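Local coordinates for malonyl Coa-acyl carrier protein transacylase (Vibrio cholerae, PDB 3HJV) that probably transfers the malonyl group from malonyl-CoA to acyl carrier protein, the step that supplies extender units for bacterial fatty acid synthesis, at residues Ala39-Val44 and Ile110-Ala115; Ile116-Leu121 and Lys219-Leu224. One frame throughout, in Å; residues are numbered along the deposited sequence.

In the fold
Following the chain from its N terminus, helix 32-45 comes first, and interaction 1 closes a largely helical loop of 65 residues when 110-115, which leads into and begins helix 112-128, returns to pack against it. Interaction 2 opens just afterwards, on the next turns of that helix, and closes when the end of helix 211-221 and the turn after it arrive 97 residues later. The two contacts therefore run in series, neither nested nor crossed, with centres about 11 Å apart. Helix 112-128 is their shared element, meeting helix 32-45 through one contact and 219-224 through the other. A41 also touches I116, so the two contacts adjoin.

Interaction 1 (Ala39-Val44 and Ile110-Ala115); sequences AEASEV and IDFKQA
V44 and K113 make the closest carbon contact here: CG2 of V44 sits 3.5 Å from CB of K113. CG1 of V44 lies anti to the backbone N (chi1 172°), which leaves CG2 as the branch that meets the start of the lysine chain. K113 then runs past the helix, its CD 4.0 Å from the backbone O of E40, and bends at both chi3 and chi4. Its NZ ends 5.1 Å from OE1 of E40, too far for a salt bridge, though the opposite charges may attract weakly. Across this seam helix 32-45 of the acyl transferase domain packs on the first turn of helix 112-128. D111 is the N-cap of the latter, its OD2 accepting from N of Q114 at 3.0 Å on the anti side of the carboxylate. F112 fills the buried side. A chi1 of 175° throws its ring out beside its own carbonyl carbon and on to the opposing helix, where CB of E40 meets its edge in plane and CB of A41 lies 4.2 Å from CZ. The E40 carboxylate is inclined 52° to that ring, OE1 standing 3.6 Å from CD2. R80 of helix 64-84 holds the same OE1 in a salt bridge and makes a cation-pi contact with F112, while A73 and V76 of that helix also touch F112.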
ATOM      1  N   ALA A  39       8.485  19.736   7.000  1.00 12.30           N
ATOM      2  CA  ALA A  39       9.397  20.744   6.452  1.00 12.60           C
ATOM      3  C   ALA A  39      10.845  20.480   6.940  1.00 13.37           C
ATOM      4  O   ALA A  39      11.813  20.615   6.179  1.00 13.82           O
ATOM      5  CB  ALA A  39       8.904  22.172   6.831  1.00 13.08           C
ATOM      6  N   GLU A  40      10.991  20.114   8.210  1.00 13.22           N
ATOM      7  CA  GLU A  40      12.298  19.729   8.771  1.00 13.38           C
ATOM      8  C   GLU A  40      12.857  18.519   8.033  1.00 13.41           C
ATOM      9  O   GLU A  40      14.016  18.512   7.683  1.00 12.63           O
ATOM     10  CB  GLU A  40      12.210  19.436  10.268  1.00 13.83           C
ATOM     11  CG  GLU A  40      11.978  20.663  11.089  1.00 17.93           C
ATOM     12  CD  GLU A  40      11.627  20.387  12.548  1.00 23.60           C
ATOM     13  OE1 GLU A  40      11.488  19.222  12.989  1.00 22.88           O
ATOM     14  OE2 GLU A  40      11.449  21.395  13.262  1.00 30.76           O
ATOM     15  N   ALA A  41      12.022  17.511   7.757  1.00 13.13           N
ATOM     16  CA  ALA A  41      12.462  16.363   6.976  1.00 13.21           C
ATOM     17  C   ALA A  41      12.916  16.772   5.580  1.00 13.36           C
ATOM     18  O   ALA A  41      13.929  16.304   5.059  1.00 13.01           O
ATOM     19  CB  ALA A  41      11.342  15.305   6.890  1.00 13.22           C
ATOM     20  N   SER A  42      12.130  17.621   4.947  1.00 13.18           N
ATOM     21  CA  SER A  42      12.433  18.090   3.599  1.00 13.93           C
ATOM     22  C   SER A  42      13.786  18.822   3.498  1.00 14.39           C
ATOM     23  O   SER A  42      14.481  18.696   2.484  1.00 14.40           O
ATOM     24  CB  SER A  42      11.312  18.987   3.100  1.00 13.32           C
ATOM     25  OG  SER A  42      10.101  18.270   2.975  1.00 13.33           O
ATOM     26  N   GLU A  43      14.109  19.598   4.526  0.70 14.62           N
ATOM     27  CA  GLU A  43      15.398  20.293   4.619  0.70 15.42           C
ATOM     28  C   GLU A  43      16.537  19.282   4.470  0.70 15.75           C
ATOM     29  O   GLU A  43      17.480  19.499   3.709  0.70 16.62           O
ATOM     30  CB  GLU A  43      15.480  21.028   5.969  0.70 15.56           C
ATOM     31  CG  GLU A  43      14.526  22.223   6.031  0.70 18.24           C
ATOM     32  CD  GLU A  43      14.158  22.728   7.438  0.70 22.36           C
ATOM     33  OE1 GLU A  43      14.846  22.438   8.445  0.70 24.09           O
ATOM     34  OE2 GLU A  43      13.144  23.463   7.520  0.70 25.49           O
ATOM     35  N   VAL A  44      16.412  18.153   5.160  1.00 15.46           N
ATOM     36  CA  VAL A  44      17.420  17.095   5.178  1.00 16.89           C
ATOM     37  C   VAL A  44      17.477  16.306   3.871  1.00 16.29           C
ATOM     38  O   VAL A  44      18.548  15.934   3.397  1.00 16.60           O
ATOM     39  CB  VAL A  44      17.093  16.038   6.310  1.00 18.02           C
ATOM     40  CG1 VAL A  44      18.032  14.834   6.210  1.00 20.49           C
ATOM     41  CG2 VAL A  44      17.144  16.665   7.701  1.00 20.38           C
ATOM     42  N   ILE A 110      17.340   9.740  19.358  1.00 12.64           N
ATOM     43  CA  ILE A 110      17.915  10.255  18.096  1.00 13.70           C
ATOM     44  C   ILE A 110      17.246  11.582  17.717  1.00 13.69           C
ATOM     45  O   ILE A 110      16.027  11.698  17.812  1.00 14.41           O
ATOM     46  CB  ILE A 110      17.669   9.264  16.912  1.00 14.07           C
ATOM     47  CG1 ILE A 110      17.888   7.807  17.319  1.00 15.54           C
ATOM     48  CG2 ILE A 110      18.562   9.624  15.707  1.00 15.71           C
ATOM     49  CD1 ILE A 110      17.502   6.770  16.219  1.00 16.59           C
ATOM     50  N   ASP A 111      18.039  12.567  17.280  1.00 13.87           N
ATOM     51  CA  ASP A 111      17.555  13.833  16.762  1.00 14.95           C
ATOM     52  C   ASP A 111      16.739  13.567  15.499  1.00 14.47           C
ATOM     53  O   ASP A 111      17.131  12.767  14.667  1.00 14.18           O
ATOM     54  CB  ASP A 111      18.756  14.684  16.368  1.00 16.07           C
ATOM     55  CG  ASP A 111      18.374  15.908  15.628  1.00 20.61           C
ATOM     56  OD1 ASP A 111      17.867  16.848  16.276  1.00 26.36           O
ATOM     57  OD2 ASP A 111      18.610  15.946  14.389  1.00 22.62           O
ATOM     58  N   PHE A 112      15.598  14.230  15.370  1.00 14.22           N
ATOM     59  CA  PHE A 112      14.687  13.965  14.257  1.00 13.58           C
ATOM     60  C   PHE A 112      15.312  14.128  12.879  1.00 13.24           C
ATOM     61  O   PHE A 112      15.202  13.239  12.053  1.00 12.63           O
ATOM     62  CB  PHE A 112      13.409  14.824  14.374  1.00 13.89           C
ATOM     63  CG  PHE A 112      12.480  14.700  13.193  1.00 12.32           C
ATOM     64  CD1 PHE A 112      11.834  13.505  12.916  1.00 12.77           C
ATOM     65  CD2 PHE A 112      12.265  15.774  12.347  1.00 12.82           C
ATOM     66  CE1 PHE A 112      11.006  13.389  11.811  1.00 14.52           C
ATOM     67  CE2 PHE A 112      11.418  15.656  11.245  1.00 13.66           C
ATOM     68  CZ  PHE A 112      10.783  14.472  10.981  1.00 12.79           C
ATOM     69  N   LYS A 113      15.982  15.247  12.639  1.00 13.76           N
ATOM     70  CA  LYS A 113      16.598  15.475  11.340  1.00 14.23           C
ATOM     71  C   LYS A 113      17.692  14.449  11.043  1.00 14.55           C
ATOM     72  O   LYS A 113      17.785  13.967   9.904  1.00 14.73           O
ATOM     73  CB  LYS A 113      17.098  16.920  11.232  1.00 14.70           C
ATOM     74  CG  LYS A 113      15.952  17.904  11.134  1.00 16.33           C
ATOM     75  CD  LYS A 113      16.421  19.320  10.736  1.00 21.68           C
ATOM     76  CE  LYS A 113      17.275  19.969  11.798  1.00 24.87           C
ATOM     77  NZ  LYS A 113      16.544  20.145  13.094  1.00 26.94           N
ATOM     78  N   GLN A 114      18.501  14.087  12.046  1.00 14.11           N
ATOM     79  CA  GLN A 114      19.507  13.021  11.841  1.00 15.00           C
ATOM     80  C   GLN A 114      18.849  11.667  11.528  1.00 13.81           C
ATOM     81  O   GLN A 114      19.340  10.923  10.645  1.00 14.42           O
ATOM     82  CB  GLN A 114      20.462  12.925  13.034  1.00 15.38           C
ATOM     83  CG  GLN A 114      21.401  14.131  13.079  1.00 17.69           C
ATOM     84  CD  GLN A 114      22.471  14.028  14.144  1.00 22.36           C
ATOM     85  OE1 GLN A 114      22.244  13.461  15.205  1.00 23.61           O
ATOM     86  NE2 GLN A 114      23.670  14.564  13.851  1.00 23.79           N
ATOM     87  N   ALA A 115      17.730  11.380  12.200  1.00 13.51           N
ATOM     88  CA  ALA A 115      16.968  10.132  11.971  1.00 12.97           C
ATOM     89  C   ALA A 115      16.419  10.066  10.560  1.00 12.85           C
ATOM     90  O   ALA A 115      16.363   9.000   9.957  1.00 12.26           O
ATOM     91  CB  ALA A 115      15.833   9.960  12.984  1.00 12.85           C
TER

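Interaction 2 (Ile116-Leu121 and Lys219-Leu224)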
ATOM      1  N   ILE A 116      15.934  11.190  10.058  1.00 12.72           N
ATOM      2  CA  ILE A 116      15.414  11.241   8.681  1.00 12.93           C
ATOM      3  C   ILE A 116      16.514  10.850   7.689  1.00 13.50           C
ATOM      4  O   ILE A 116      16.268  10.052   6.783  1.00 12.60           O
ATOM      5  CB  ILE A 116      14.825  12.623   8.345  1.00 11.26           C
ATOM      6  CG1 ILE A 116      13.464  12.824   9.016  1.00 10.83           C
ATOM      7  CG2 ILE A 116      14.674  12.798   6.835  1.00 12.33           C
ATOM      8  CD1 ILE A 116      12.252  12.009   8.413  1.00 12.73           C
ATOM      9  N   LYS A 117      17.710  11.418   7.856  0.50 13.76           N
ATOM     10  CA  LYS A 117      18.864  11.081   7.006  0.50 14.26           C
ATOM     11  C   LYS A 117      19.201   9.603   7.127  0.50 13.84           C
ATOM     12  O   LYS A 117      19.432   8.924   6.132  0.50 13.80           O
ATOM     13  CB  LYS A 117      20.111  11.873   7.416  0.50 15.12           C
ATOM     14  CG  LYS A 117      20.384  13.155   6.652  0.50 17.61           C
ATOM     15  CD  LYS A 117      21.794  13.664   7.008  0.50 19.33           C
ATOM     16  CE  LYS A 117      22.281  14.832   6.157  0.50 20.02           C
ATOM     17  NZ  LYS A 117      21.471  16.047   6.301  0.50 20.51           N
ATOM     18  N   LEU A 118      19.203   9.124   8.364  1.00 13.44           N
ATOM     19  CA  LEU A 118      19.544   7.759   8.667  1.00 13.12           C
ATOM     20  C   LEU A 118      18.632   6.776   7.992  1.00 12.36           C
ATOM     21  O   LEU A 118      19.110   5.805   7.390  1.00 12.71           O
ATOM     22  CB  LEU A 118      19.492   7.568  10.188  1.00 14.12           C
ATOM     23  CG  LEU A 118      19.821   6.204  10.762  1.00 13.59           C
ATOM     24  CD1 LEU A 118      21.155   5.696  10.234  1.00 16.24           C
ATOM     25  CD2 LEU A 118      19.798   6.269  12.319  1.00 16.32           C
ATOM     26  N   VAL A 119      17.304   6.987   8.094  1.00 12.18           N
ATOM     27  CA  VAL A 119      16.365   6.023   7.491  1.00 11.49           C
ATOM     28  C   VAL A 119      16.350   6.112   5.953  1.00 12.47           C
ATOM     29  O   VAL A 119      16.120   5.122   5.271  1.00 12.61           O
ATOM     30  CB  VAL A 119      14.940   6.056   8.107  1.00 11.97           C
ATOM     31  CG1 VAL A 119      15.004   5.759   9.639  1.00 12.43           C
ATOM     32  CG2 VAL A 119      14.212   7.379   7.833  1.00 12.49           C
ATOM     33  N   GLU A 120      16.583   7.295   5.404  1.00 12.38           N
ATOM     34  CA  GLU A 120      16.758   7.385   3.944  1.00 13.28           C
ATOM     35  C   GLU A 120      17.922   6.492   3.520  1.00 12.99           C
ATOM     36  O   GLU A 120      17.788   5.681   2.607  1.00 13.73           O
ATOM     37  CB  GLU A 120      17.030   8.801   3.491  1.00 14.05           C
ATOM     38  CG  GLU A 120      17.219   8.873   1.982  1.00 14.46           C
ATOM     39  CD  GLU A 120      17.478  10.271   1.466  1.00 18.56           C
ATOM     40  OE1 GLU A 120      18.440  10.917   1.968  1.00 20.34           O
ATOM     41  OE2 GLU A 120      16.752  10.694   0.528  1.00 19.16           O
ATOM     42  N   LEU A 121      19.044   6.611   4.217  1.00 11.57           N
ATOM     43  CA  LEU A 121      20.227   5.805   3.935  1.00 12.58           C
ATOM     44  C   LEU A 121      19.938   4.313   4.149  1.00 11.46           C
ATOM     45  O   LEU A 121      20.334   3.479   3.330  1.00 12.16           O
ATOM     46  CB  LEU A 121      21.390   6.221   4.837  1.00 13.11           C
ATOM     47  CG  LEU A 121      22.659   5.369   4.676  1.00 14.97           C
ATOM     48  CD1 LEU A 121      23.213   5.447   3.299  1.00 17.35           C
ATOM     49  CD2 LEU A 121      23.753   5.722   5.706  1.00 16.86           C
ATOM     50  N   LYS A 219      28.647   2.412   9.939  1.00 15.44           N
ATOM     51  CA  LYS A 219      29.569   3.511   9.724  1.00 16.18           C
ATOM     52  C   LYS A 219      28.876   4.861   9.899  1.00 15.88           C
ATOM     53  O   LYS A 219      29.482   5.807  10.384  1.00 17.16           O
ATOM     54  CB  LYS A 219      30.192   3.432   8.332  1.00 16.54           C
ATOM     55  CG  LYS A 219      31.012   2.211   8.089  1.00 19.27           C
ATOM     56  CD  LYS A 219      31.691   2.273   6.711  1.00 25.24           C
ATOM     57  CE  LYS A 219      32.638   1.099   6.467  1.00 28.62           C
ATOM     58  NZ  LYS A 219      31.908  -0.185   6.241  1.00 32.52           N
ATOM     59  N   THR A 220      27.635   4.963   9.457  1.00 15.23           N
ATOM     60  CA  THR A 220      26.883   6.181   9.631  1.00 14.77           C
ATOM     61  C   THR A 220      26.389   6.352  11.062  1.00 13.73           C
ATOM     62  O   THR A 220      26.398   7.463  11.574  1.00 12.92           O
ATOM     63  CB  THR A 220      25.721   6.296   8.642  1.00 15.43           C
ATOM     64  OG1 THR A 220      26.274   6.466   7.324  1.00 17.78           O
ATOM     65  CG2 THR A 220      24.911   7.522   8.972  1.00 16.67           C
ATOM     66  N   LEU A 221      25.988   5.261  11.716  1.00 13.47           N
ATOM     67  CA  LEU A 221      25.531   5.360  13.105  1.00 13.45           C
ATOM     68  C   LEU A 221      26.635   5.878  14.010  1.00 12.80           C
ATOM     69  O   LEU A 221      26.359   6.529  15.014  1.00 13.20           O
ATOM     70  CB  LEU A 221      25.007   4.025  13.642  1.00 14.42           C
ATOM     71  CG  LEU A 221      23.595   3.648  13.180  1.00 16.69           C
ATOM     72  CD1 LEU A 221      23.255   2.268  13.664  1.00 19.01           C
ATOM     73  CD2 LEU A 221      22.543   4.628  13.707  1.00 18.96           C
ATOM     74  N   ALA A 222      27.886   5.610  13.640  1.00 12.01           N
ATOM     75  CA  ALA A 222      29.056   6.071  14.397  1.00 11.96           C
ATOM     76  C   ALA A 222      29.150   7.606  14.395  1.00 12.52           C
ATOM     77  O   ALA A 222      29.825   8.180  15.233  1.00 12.17           O
ATOM     78  CB  ALA A 222      30.346   5.456  13.823  1.00 12.36           C
ATOM     79  N   GLU A 223      28.490   8.246  13.440  1.00 12.39           N
ATOM     80  CA  GLU A 223      28.501   9.706  13.302  1.00 13.64           C
ATOM     81  C   GLU A 223      27.287  10.449  13.883  1.00 14.20           C
ATOM     82  O   GLU A 223      27.252  11.672  13.826  1.00 14.99           O
ATOM     83  CB  GLU A 223      28.600  10.033  11.803  1.00 14.08           C
ATOM     84  CG  GLU A 223      29.866   9.549  11.170  1.00 16.64           C
ATOM     85  CD  GLU A 223      29.931   9.832   9.680  1.00 23.17           C
ATOM     86  OE1 GLU A 223      28.850   9.980   9.044  1.00 28.05           O
ATOM     87  OE2 GLU A 223      31.063   9.894   9.156  1.00 26.32           O
ATOM     88  N   LEU A 224      26.310   9.725  14.429  0.50 13.87           N
ATOM     89  CA  LEU A 224      25.091  10.321  14.967  0.50 14.05           C
ATOM     90  C   LEU A 224      25.034  10.166  16.476  0.50 13.92           C
ATOM     91  O   LEU A 224      25.257   9.074  16.983  0.50 13.70           O
ATOM     92  CB  LEU A 224      23.878   9.635  14.355  0.50 14.07           C
ATOM     93  CG  LEU A 224      23.930   9.669  12.840  0.50 14.60           C
ATOM     94  CD1 LEU A 224      22.822   8.839  12.234  0.50 14.07           C
ATOM     95  CD2 LEU A 224      23.884  11.126  12.371  0.50 14.31           C
TER
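L118 drives its two methyls against L221, and this is where the packing is tight. CD2 of L118 comes within 3.5 Å of CD2 of L221, closer than usual van der Waals contact, the two side chains crossing at about a right angle. L118 reaches that spot because its chi1 of -180° turns CG away from the backbone N, sending the branched end out across the gap between the helices. In one of its two conformers L224 joins them, CD1 lying 4.0 Å from CD2 of L118, a less certain contact. L221 and L224 are carried by the end of helix 211-221 and a type I beta turn from L221 to L224, closed by L224 N to L221 O at 3.2 Å; K249 donates to the carbonyls of both. Within the acyl transferase domain, the seam thus joins helix 112-128 to this helix end and turn. L118 and L221 are both buried, with Y101 against the first and L252 and I253 of helix 245-255 against the second. On the more exposed side few atoms meet. L121 and T220 reach toward each other tip to tip, CD2 of L121 lying close to T220, 3.1 Å from OG1 and 3.6 Å from CB. The looseness is between L118 and T220, CD1 to CG2 being 4.4 Å, and no hydrogen bond spans the two segments.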